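Local coordinates for cyclic di-GMP receptor atypical PilZ domain-containing protein (Xanthomonas campestris pv. campestris, PDB 3RQA) that is of unknown function but carries an atypical PilZ domain of the cyclic di-GMP receptor family and self-assembles into a tetramer through a helical bundle, at residues Leu18-Leu29 with Leu101-Arg112; Ala118-Leu128 with Leu139-Ser148. All coordinates share one frame; numbering follows the deposited sequence.

Contact 1: residues Leu18-Leu29 with Leu101-Arg112; sequences LFADTLSCELRL and LGTVHWSVRGIR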
loop_
_atom_site.group_PDB
_atom_site.type_symbol
_atom_site.label_atom_id
_atom_site.label_comp_id
_atom_site.label_asym_id
_atom_site.label_seq_id
_atom_site.Cartn_x
_atom_site.Cartn_y
_atom_site.Cartn_z
ATOM N N LEU C 18 33.554 -19.538 4.041
ATOM C CA LEU C 18 32.645 -18.547 3.485
ATOM C C LEU C 18 33.182 -17.662 2.366
ATOM O O LEU C 18 32.472 -17.395 1.397
ATOM C CB LEU C 18 32.110 -17.644 4.606
ATOM C CG LEU C 18 31.271 -18.298 5.714
ATOM C CD1 LEU C 18 30.823 -17.225 6.703
ATOM C CD2 LEU C 18 30.071 -19.021 5.113
ATOM N N PHE C 19 34.431 -17.227 2.482
ATOM C CA PHE C 19 34.978 -16.300 1.503
ATOM C C PHE C 19 36.066 -16.722 0.521
ATOM O O PHE C 19 36.299 -16.013 -0.460
ATOM C CB PHE C 19 35.440 -15.051 2.241
ATOM C CG PHE C 19 34.456 -14.566 3.262
ATOM C CD1 PHE C 19 33.199 -14.111 2.873
ATOM C CD2 PHE C 19 34.780 -14.578 4.618
ATOM C CE1 PHE C 19 32.276 -13.671 3.817
ATOM C CE2 PHE C 19 33.865 -14.141 5.572
ATOM C CZ PHE C 19 32.606 -13.685 5.166
ATOM N N ALA C 20 36.732 -17.846 0.758
ATOM C CA ALA C 20 37.791 -18.252 -0.156
ATOM C C ALA C 20 37.290 -18.564 -1.572
ATOM O O ALA C 20 36.284 -19.258 -1.756
ATOM C CB ALA C 20 38.541 -19.459 0.409
ATOM N N ASP C 21 37.999 -18.035 -2.565
ATOM C CA ASP C 21 37.682 -18.270 -3.977
ATOM C C ASP C 21 36.270 -17.879 -4.412
ATOM O O ASP C 21 35.671 -18.524 -5.274
ATOM C CB ASP C 21 37.928 -19.746 -4.344
ATOM C CG ASP C 21 39.362 -20.189 -4.077
ATOM O OD1 ASP C 21 40.271 -19.350 -4.203
ATOM O OD2 ASP C 21 39.580 -21.376 -3.758
ATOM N N THR C 22 35.737 -16.825 -3.814
ATOM C CA THR C 22 34.419 -16.349 -4.185
ATOM C C THR C 22 34.326 -14.873 -3.879
ATOM O O THR C 22 34.973 -14.382 -2.955
ATOM C CB THR C 22 33.297 -17.090 -3.437
ATOM O OG1 THR C 22 32.040 -16.709 -4.002
ATOM C CG2 THR C 22 33.303 -16.747 -1.949
ATOM N N LEU C 23 33.525 -14.168 -4.667
ATOM C CA LEU C 23 33.348 -12.736 -4.494
ATOM C C LEU C 23 32.835 -12.476 -3.082
ATOM O O LEU C 23 31.762 -12.948 -2.708
ATOM C CB LEU C 23 32.341 -12.208 -5.511
ATOM C CG LEU C 23 32.467 -10.739 -5.919
ATOM C CD1 LEU C 23 31.214 -10.317 -6.677
ATOM C CD2 LEU C 23 32.663 -9.863 -4.691
ATOM N N SER C 24 33.618 -11.743 -2.300
ATOM C CA SER C 24 33.239 -11.413 -0.929
ATOM C C SER C 24 33.353 -9.924 -0.796
ATOM O O SER C 24 34.408 -9.367 -1.064
ATOM C CB SER C 24 34.181 -12.082 0.075
ATOM O OG SER C 24 34.068 -13.493 0.010
ATOM N N CYS C 25 32.270 -9.283 -0.379
ATOM C CA CYS C 25 32.256 -7.835 -0.230
ATOM C C CYS C 25 32.181 -7.387 1.226
ATOM O O CYS C 25 31.436 -7.958 2.035
ATOM C CB CYS C 25 31.071 -7.240 -1.005
ATOM S SG CYS C 25 31.032 -7.661 -2.762
ATOM N N GLU C 26 32.970 -6.361 1.543
ATOM C CA GLU C 26 33.018 -5.776 2.877
ATOM C C GLU C 26 32.254 -4.466 2.783
ATOM O O GLU C 26 32.727 -3.525 2.159
ATOM C CB GLU C 26 34.470 -5.498 3.270
ATOM C CG GLU C 26 34.668 -4.780 4.606
ATOM C CD GLU C 26 34.546 -5.707 5.805
ATOM O OE1 GLU C 26 34.899 -5.269 6.922
ATOM O OE2 GLU C 26 34.100 -6.868 5.636
ATOM N N LEU C 27 31.071 -4.399 3.380
ATOM C CA LEU C 27 30.290 -3.174 3.325
ATOM C C LEU C 27 29.470 -2.920 4.594
ATOM O O LEU C 27 29.347 -3.789 5.464
ATOM C CB LEU C 27 29.350 -3.204 2.119
ATOM C CG LEU C 27 28.220 -4.240 2.144
ATOM C CD1 LEU C 27 27.117 -3.847 1.156
ATOM C CD2 LEU C 27 28.788 -5.609 1.811
ATOM N N ARG C 28 28.908 -1.719 4.685
ATOM C CA ARG C 28 28.092 -1.333 5.823
ATOM C C ARG C 28 26.639 -1.228 5.390
ATOM O O ARG C 28 26.320 -0.566 4.403
ATOM C CB ARG C 28 28.569 0.010 6.394
ATOM C CG ARG C 28 27.625 0.632 7.425
ATOM C CD ARG C 28 28.242 1.863 8.092
ATOM N NE ARG C 28 29.400 1.514 8.911
ATOM C CZ ARG C 28 29.326 0.962 10.119
ATOM N NH1 ARG C 28 28.145 0.701 10.658
ATOM N NH2 ARG C 28 30.433 0.652 10.782
ATOM N N LEU C 29 25.757 -1.889 6.128
ATOM C CA LEU C 29 24.336 -1.840 5.812
ATOM C C LEU C 29 23.558 -2.428 6.981
ATOM O O LEU C 29 24.130 -3.113 7.830
ATOM C CB LEU C 29 24.035 -2.638 4.536
ATOM C CG LEU C 29 23.865 -4.160 4.628
ATOM C CD1 LEU C 29 23.312 -4.683 3.315
ATOM C CD2 LEU C 29 25.176 -4.822 4.954
ATOM N N LEU C 101 22.913 -0.549 11.840
ATOM C CA LEU C 101 23.934 -0.438 10.808
ATOM C C LEU C 101 25.213 -1.140 11.252
ATOM O O LEU C 101 25.656 -0.986 12.391
ATOM C CB LEU C 101 24.245 1.027 10.541
ATOM C CG LEU C 101 23.571 1.683 9.347
ATOM C CD1 LEU C 101 23.900 3.171 9.346
ATOM C CD2 LEU C 101 24.063 1.013 8.066
ATOM N N GLY C 102 25.814 -1.904 10.353
ATOM C CA GLY C 102 27.037 -2.591 10.711
ATOM C C GLY C 102 27.910 -2.971 9.529
ATOM O O GLY C 102 27.437 -3.118 8.402
ATOM N N THR C 103 29.202 -3.111 9.793
ATOM C CA THR C 103 30.140 -3.501 8.762
ATOM C C THR C 103 30.046 -5.012 8.698
ATOM O O THR C 103 30.078 -5.686 9.728
ATOM C CB THR C 103 31.572 -3.076 9.116
ATOM O OG1 THR C 103 31.616 -1.650 9.270
ATOM C CG2 THR C 103 32.536 -3.498 8.015
ATOM N N VAL C 104 29.894 -5.536 7.490
ATOM C CA VAL C 104 29.764 -6.971 7.294
ATOM C C VAL C 104 30.604 -7.432 6.102
ATOM O O VAL C 104 31.017 -6.619 5.275
ATOM C CB VAL C 104 28.275 -7.352 7.041
ATOM C CG1 VAL C 104 27.392 -6.713 8.098
ATOM C CG2 VAL C 104 27.835 -6.892 5.648
ATOM N N HIS C 105 30.866 -8.736 6.041
ATOM C CA HIS C 105 31.605 -9.330 4.945
ATOM C C HIS C 105 30.614 -10.330 4.375
ATOM O O HIS C 105 30.309 -11.357 4.989
ATOM C CB HIS C 105 32.874 -10.032 5.432
ATOM C CG HIS C 105 33.969 -10.063 4.410
ATOM N ND1 HIS C 105 34.933 -11.046 4.378
ATOM C CD2 HIS C 105 34.251 -9.228 3.381
ATOM C CE1 HIS C 105 35.759 -10.818 3.371
ATOM N NE2 HIS C 105 35.366 -9.720 2.752
ATOM N N TRP C 106 30.128 -10.019 3.182
ATOM C CA TRP C 106 29.099 -10.799 2.513
ATOM C C TRP C 106 29.508 -11.501 1.213
ATOM O O TRP C 106 30.065 -10.878 0.307
ATOM C CB TRP C 106 27.927 -9.841 2.247
ATOM C CG TRP C 106 26.632 -10.426 1.820
ATOM C CD1 TRP C 106 26.248 -11.736 1.877
ATOM C CD2 TRP C 106 25.496 -9.692 1.347
ATOM N NE1 TRP C 106 24.940 -11.863 1.475
ATOM C CE2 TRP C 106 24.454 -10.623 1.143
ATOM C CE3 TRP C 106 25.258 -8.337 1.077
ATOM C CZ2 TRP C 106 23.183 -10.239 0.679
ATOM C CZ3 TRP C 106 23.995 -7.955 0.612
ATOM C CH2 TRP C 106 22.976 -8.905 0.418
ATOM N N SER C 107 29.220 -12.798 1.134
ATOM C CA SER C 107 29.490 -13.594 -0.065
ATOM C C SER C 107 28.218 -14.410 -0.320
ATOM O O SER C 107 27.286 -14.385 0.477
ATOM C CB SER C 107 30.681 -14.548 0.136
ATOM O OG SER C 107 30.281 -15.772 0.740
ATOM N N VAL C 108 28.190 -15.128 -1.433
ATOM C CA VAL C 108 27.049 -15.945 -1.796
ATOM C C VAL C 108 26.849 -17.079 -0.793
ATOM O O VAL C 108 25.740 -17.574 -0.626
ATOM C CB VAL C 108 27.244 -16.552 -3.212
ATOM C CG1 VAL C 108 28.401 -17.526 -3.201
ATOM C CG2 VAL C 108 25.979 -17.246 -3.675
ATOM N N ARG C 109 27.928 -17.476 -0.126
ATOM C CA ARG C 109 27.895 -18.571 0.844
ATOM C C ARG C 109 27.402 -18.215 2.238
ATOM O O ARG C 109 26.743 -19.024 2.897
ATOM C CB ARG C 109 29.283 -19.185 0.997
ATOM C CG ARG C 109 29.858 -19.784 -0.267
ATOM C CD ARG C 109 31.250 -20.325 0.004
ATOM N NE ARG C 109 31.986 -20.583 -1.227
ATOM C CZ ARG C 109 33.287 -20.367 -1.362
ATOM N NH1 ARG C 109 33.984 -19.891 -0.337
ATOM N NH2 ARG C 109 33.886 -20.609 -2.525
ATOM N N GLY C 110 27.751 -17.016 2.693
ATOM C CA GLY C 110 27.364 -16.578 4.026
ATOM C C GLY C 110 27.793 -15.155 4.326
ATOM O O GLY C 110 28.115 -14.380 3.414
ATOM N N ILE C 111 27.813 -14.812 5.612
ATOM C CA ILE C 111 28.166 -13.468 6.036
ATOM C C ILE C 111 28.816 -13.412 7.422
ATOM O O ILE C 111 28.558 -14.242 8.292
ATOM C CB ILE C 111 26.892 -12.557 6.013
ATOM C CG1 ILE C 111 27.254 -11.102 6.305
ATOM C CG2 ILE C 111 25.872 -13.059 7.023
ATOM C CD1 ILE C 111 26.091 -10.140 6.054
ATOM N N ARG C 112 29.688 -12.428 7.597
ATOM C CA ARG C 112 30.368 -12.198 8.858
ATOM C C ARG C 112 29.844 -10.848 9.311
ATOM O O ARG C 112 30.060 -9.837 8.631
ATOM C CB ARG C 112 31.874 -12.108 8.649
ATOM C CG ARG C 112 32.680 -11.765 9.893
ATOM C CD ARG C 112 34.180 -11.759 9.573
ATOM N NE ARG C 112 34.622 -10.506 8.960
ATOM C CZ ARG C 112 35.592 -10.408 8.052
ATOM N NH1 ARG C 112 36.236 -11.491 7.627
ATOM N NH2 ARG C 112 35.933 -9.219 7.579
HETATM O O HOH W 1 30.256 -14.798 -3.372
#
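R109 meets the carbonyl of A20 end-on: NH1 and NH2 both donate to A20 O, at 2.8 Å and 2.9 Å, with the oxygen lying in the guanidinium plane. Both bonds are bent, as sharing one acceptor imposes. CG2 of T22 sits 3.6 Å above the centre of the guanidinium, so the planar head is held at its edge by a carbonyl and covered on one face by a methyl. Nearby, S107 OG donates to L18 O at 2.8 Å from above the carbonyl plane and accepts from the backbone N of R109, forming an ST turn; chi1 of 85° places this hydroxyl between its own backbone N and carbonyl carbon. A water bridges T22 OG1, L23 O and V108 N.

Beyond the turn the strands run antiparallel, with reciprocal backbone bonds pairing C25 with W106, L27 with V104 and L29 with G102. On the face carrying E26 and H105, OE2 of E26 makes a long salt bridge of 3.6 Å to NH2 of R112, whose NH1 forms a salt bridge with D15. F19 packs on the same face: H105 ND1 stands over the centre of its ring, L18 CB covers the opposite face, and the two rings are inclined at 48°. On the other face L29 CD2 presses on V104 CG2 at 3.4 Å, tighter than usual, while L27 CD2 rests near W106 CB.

The chemistry is therefore divided: the helix end and following turn are fastened by side chains bonding to main-chain oxygens, the strands by their own amides, and R112, set between D15 and E26, probably has its positive charge stabilised by both carboxylates.

Contact 2: residues Ala118-Leu128 with Leu139-Ser148; sequences AHPPGTTGSVL and LQLPADVLAS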
loop_
_atom_site.group_PDB
_atom_site.type_symbol
_atom_site.label_atom_id
_atom_site.label_comp_id
_atom_site.label_asym_id
_atom_site.label_seq_id
_atom_site.Cartn_x
_atom_site.Cartn_y
_atom_site.Cartn_z
ATOM N N ALA C 118 26.558 -13.300 21.610
ATOM C CA ALA C 118 27.254 -14.376 20.921
ATOM C C ALA C 118 26.297 -15.551 20.786
ATOM O O ALA C 118 25.279 -15.619 21.476
ATOM C CB ALA C 118 28.493 -14.802 21.708
ATOM N N HIS C 119 26.621 -16.471 19.887
ATOM C CA HIS C 119 25.803 -17.657 19.674
ATOM C C HIS C 119 26.749 -18.773 19.292
ATOM O O HIS C 119 27.492 -18.649 18.325
ATOM C CB HIS C 119 24.796 -17.421 18.554
ATOM C CG HIS C 119 23.577 -16.677 18.990
ATOM N ND1 HIS C 119 22.581 -17.261 19.744
ATOM C CD2 HIS C 119 23.198 -15.391 18.795
ATOM C CE1 HIS C 119 21.641 -16.369 19.994
ATOM N NE2 HIS C 119 21.990 -15.226 19.430
ATOM N N PRO C 120 26.730 -19.883 20.040
ATOM C CA PRO C 120 27.622 -20.997 19.735
ATOM C C PRO C 120 27.465 -21.551 18.328
ATOM O O PRO C 120 26.364 -21.550 17.761
ATOM C CB PRO C 120 27.261 -22.026 20.804
ATOM C CG PRO C 120 25.795 -21.768 21.031
ATOM C CD PRO C 120 25.757 -20.261 21.083
ATOM N N PRO C 121 28.578 -22.004 17.730
ATOM C CA PRO C 121 28.493 -22.563 16.381
ATOM C C PRO C 121 27.473 -23.694 16.398
ATOM O O PRO C 121 27.430 -24.485 17.340
ATOM C CB PRO C 121 29.922 -23.038 16.101
ATOM C CG PRO C 121 30.573 -23.093 17.434
ATOM C CD PRO C 121 29.973 -21.945 18.181
ATOM N N GLY C 122 26.631 -23.740 15.375
ATOM C CA GLY C 122 25.611 -24.766 15.318
ATOM C C GLY C 122 24.247 -24.135 15.529
ATOM O O GLY C 122 23.226 -24.718 15.178
ATOM N N THR C 123 24.224 -22.942 16.112
ATOM C CA THR C 123 22.959 -22.252 16.324
ATOM C C THR C 123 22.348 -21.996 14.953
ATOM O O THR C 123 23.033 -21.603 14.013
ATOM C CB THR C 123 23.153 -20.909 17.048
ATOM O OG1 THR C 123 23.869 -21.127 18.270
ATOM C CG2 THR C 123 21.808 -20.284 17.377
ATOM N N THR C 124 21.055 -22.242 14.843
ATOM C CA THR C 124 20.354 -22.052 13.589
ATOM C C THR C 124 19.490 -20.821 13.709
ATOM O O THR C 124 19.060 -20.467 14.812
ATOM C CB THR C 124 19.473 -23.281 13.262
ATOM O OG1 THR C 124 20.320 -24.383 12.910
ATOM C CG2 THR C 124 18.528 -22.988 12.103
ATOM N N GLY C 125 19.241 -20.166 12.580
ATOM C CA GLY C 125 18.413 -18.974 12.592
ATOM C C GLY C 125 18.322 -18.272 11.247
ATOM O O GLY C 125 18.439 -18.889 10.196
ATOM N N SER C 126 18.110 -16.969 11.284
ATOM C CA SER C 126 18.009 -16.203 10.058
ATOM C C SER C 126 18.797 -14.915 10.070
ATOM O O SER C 126 18.748 -14.152 11.029
ATOM C CB SER C 126 16.551 -15.889 9.752
ATOM O OG SER C 126 15.871 -17.069 9.363
ATOM N N VAL C 127 19.550 -14.696 9.002
ATOM C CA VAL C 127 20.309 -13.466 8.839
ATOM C C VAL C 127 19.299 -12.466 8.269
ATOM O O VAL C 127 18.605 -12.784 7.305
ATOM C CB VAL C 127 21.458 -13.651 7.810
ATOM C CG1 VAL C 127 21.942 -12.311 7.316
ATOM C CG2 VAL C 127 22.603 -14.431 8.438
ATOM N N LEU C 128 19.180 -11.293 8.883
ATOM C CA LEU C 128 18.269 -10.259 8.379
ATOM C C LEU C 128 19.122 -9.152 7.783
ATOM O O LEU C 128 20.097 -8.712 8.395
ATOM C CB LEU C 128 17.368 -9.707 9.493
ATOM C CG LEU C 128 16.088 -10.521 9.747
ATOM C CD1 LEU C 128 16.453 -11.929 10.209
ATOM C CD2 LEU C 128 15.232 -9.833 10.804
ATOM N N LEU C 139 15.784 -8.732 3.474
ATOM C CA LEU C 139 16.110 -9.997 2.855
ATOM C C LEU C 139 16.380 -10.905 4.066
ATOM O O LEU C 139 17.218 -10.577 4.914
ATOM C CB LEU C 139 17.374 -9.862 2.003
ATOM C CG LEU C 139 17.886 -11.125 1.295
ATOM C CD1 LEU C 139 16.934 -11.517 0.149
ATOM C CD2 LEU C 139 19.297 -10.879 0.765
ATOM N N GLN C 140 15.650 -12.010 4.181
ATOM C CA GLN C 140 15.891 -12.918 5.294
ATOM C C GLN C 140 16.434 -14.199 4.713
ATOM O O GLN C 140 15.871 -14.737 3.765
ATOM C CB GLN C 140 14.609 -13.210 6.076
ATOM C CG GLN C 140 13.996 -11.991 6.738
ATOM C CD GLN C 140 13.161 -12.350 7.957
ATOM O OE1 GLN C 140 12.553 -11.484 8.582
ATOM N NE2 GLN C 140 13.139 -13.629 8.305
ATOM N N LEU C 141 17.535 -14.676 5.274
ATOM C CA LEU C 141 18.169 -15.893 4.796
ATOM C C LEU C 141 18.499 -16.880 5.923
ATOM O O LEU C 141 19.336 -16.596 6.785
ATOM C CB LEU C 141 19.460 -15.545 4.048
ATOM C CG LEU C 141 19.339 -14.617 2.828
ATOM C CD1 LEU C 141 20.717 -14.422 2.189
ATOM C CD2 LEU C 141 18.367 -15.210 1.828
ATOM N N PRO C 142 17.820 -18.038 5.948
ATOM C CA PRO C 142 18.077 -19.052 6.977
ATOM C C PRO C 142 19.574 -19.369 6.956
ATOM O O PRO C 142 20.170 -19.463 5.885
ATOM C CB PRO C 142 17.234 -20.230 6.515
ATOM C CG PRO C 142 16.031 -19.546 5.930
ATOM C CD PRO C 142 16.641 -18.395 5.139
ATOM N N ALA C 143 20.180 -19.518 8.133
ATOM C CA ALA C 143 21.610 -19.795 8.212
ATOM C C ALA C 143 22.023 -20.475 9.516
ATOM O O ALA C 143 21.275 -20.480 10.492
ATOM C CB ALA C 143 22.389 -18.501 8.048
ATOM N N ASP C 144 23.220 -21.049 9.519
ATOM C CA ASP C 144 23.759 -21.705 10.699
ATOM C C ASP C 144 25.044 -20.984 11.116
ATOM O O ASP C 144 25.777 -20.442 10.283
ATOM C CB ASP C 144 24.047 -23.185 10.423
ATOM C CG ASP C 144 22.771 -24.008 10.246
ATOM O OD1 ASP C 144 22.845 -25.258 10.236
ATOM O OD2 ASP C 144 21.685 -23.407 10.111
ATOM N N VAL C 145 25.296 -20.951 12.415
ATOM C CA VAL C 145 26.497 -20.306 12.923
ATOM C C VAL C 145 27.683 -21.259 12.771
ATOM O O VAL C 145 27.683 -22.350 13.347
ATOM C CB VAL C 145 26.346 -19.942 14.420
ATOM C CG1 VAL C 145 27.633 -19.301 14.933
ATOM C CG2 VAL C 145 25.160 -19.004 14.611
ATOM N N LEU C 146 28.677 -20.847 11.985
ATOM C CA LEU C 146 29.885 -21.641 11.769
ATOM C C LEU C 146 30.878 -21.324 12.881
ATOM O O LEU C 146 31.509 -22.222 13.442
ATOM C CB LEU C 146 30.558 -21.289 10.435
ATOM C CG LEU C 146 29.975 -21.603 9.058
ATOM C CD1 LEU C 146 31.035 -21.266 8.019
ATOM C CD2 LEU C 146 29.608 -23.058 8.935
ATOM N N ALA C 147 31.025 -20.033 13.178
ATOM C CA ALA C 147 31.943 -19.588 14.214
ATOM C C ALA C 147 31.409 -18.385 14.976
ATOM O O ALA C 147 30.631 -17.586 14.443
ATOM C CB ALA C 147 33.279 -19.252 13.608
ATOM N N SER C 148 31.849 -18.269 16.224
ATOM C CA SER C 148 31.462 -17.194 17.126
ATOM C C SER C 148 32.691 -16.791 17.934
ATOM O O SER C 148 33.302 -17.627 18.610
ATOM C CB SER C 148 30.365 -17.672 18.079
ATOM O OG SER C 148 29.968 -16.636 18.956
#
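V145 turns CG1 anti to its backbone N (chi1 179°), which sets that methyl 3.5 Å from H119 O and leaves CG2 against CB of T123, 3.7 Å away. The valine thus fills the inside of the loop that leads into strand 124-128. T123, with chi1 of -55°, directs OG1 to P120 O at 2.6 Å, in the carbonyl plane and on a lone pair; the T123 amide shares this acceptor and closes a type II turn. G122 N then donates to V145 O at 2.7 Å, and V145 N returns a bond to T123 O.

From there the pairing is regular, G125 opposite A143 and V127 opposite L141, each joined by two backbone N-H...O hydrogen bonds. On one face T124 and D144 lie side by side, linked weakly from OG1 to OD2 at 3.3 Å, and L128 runs alongside the extended Q140. S126 OG is buried there without a polar partner. On the other face V127 CG2 touches A143 CB.

Where L146 and A147 both face W158, strand 139-150 carries a classic beta bulge. The whole is an antiparallel beta hairpin of the PilZ barrel.

In the fold
Read from the N terminus, helix 12-19 leads through a turn into strand 24-34, and contact 1 closes when the chain returns, after helices 42-55 and 73-95, as strands 101-107 and 110-115. Contact 2 opens only afterwards, a local hairpin with ten residues between its segments, so the two stand in series and neither nest nor cross. The barrel nevertheless brings them together: strand 155-161 lies between 110-115 and 139-150, while strand 24-34 pairs with 124-129 to complete the ring. Side chains also join the two directly: I111 packs on V127 and W106 on L139, and L18 meets L146 where helix 12-19 lies against the barrel.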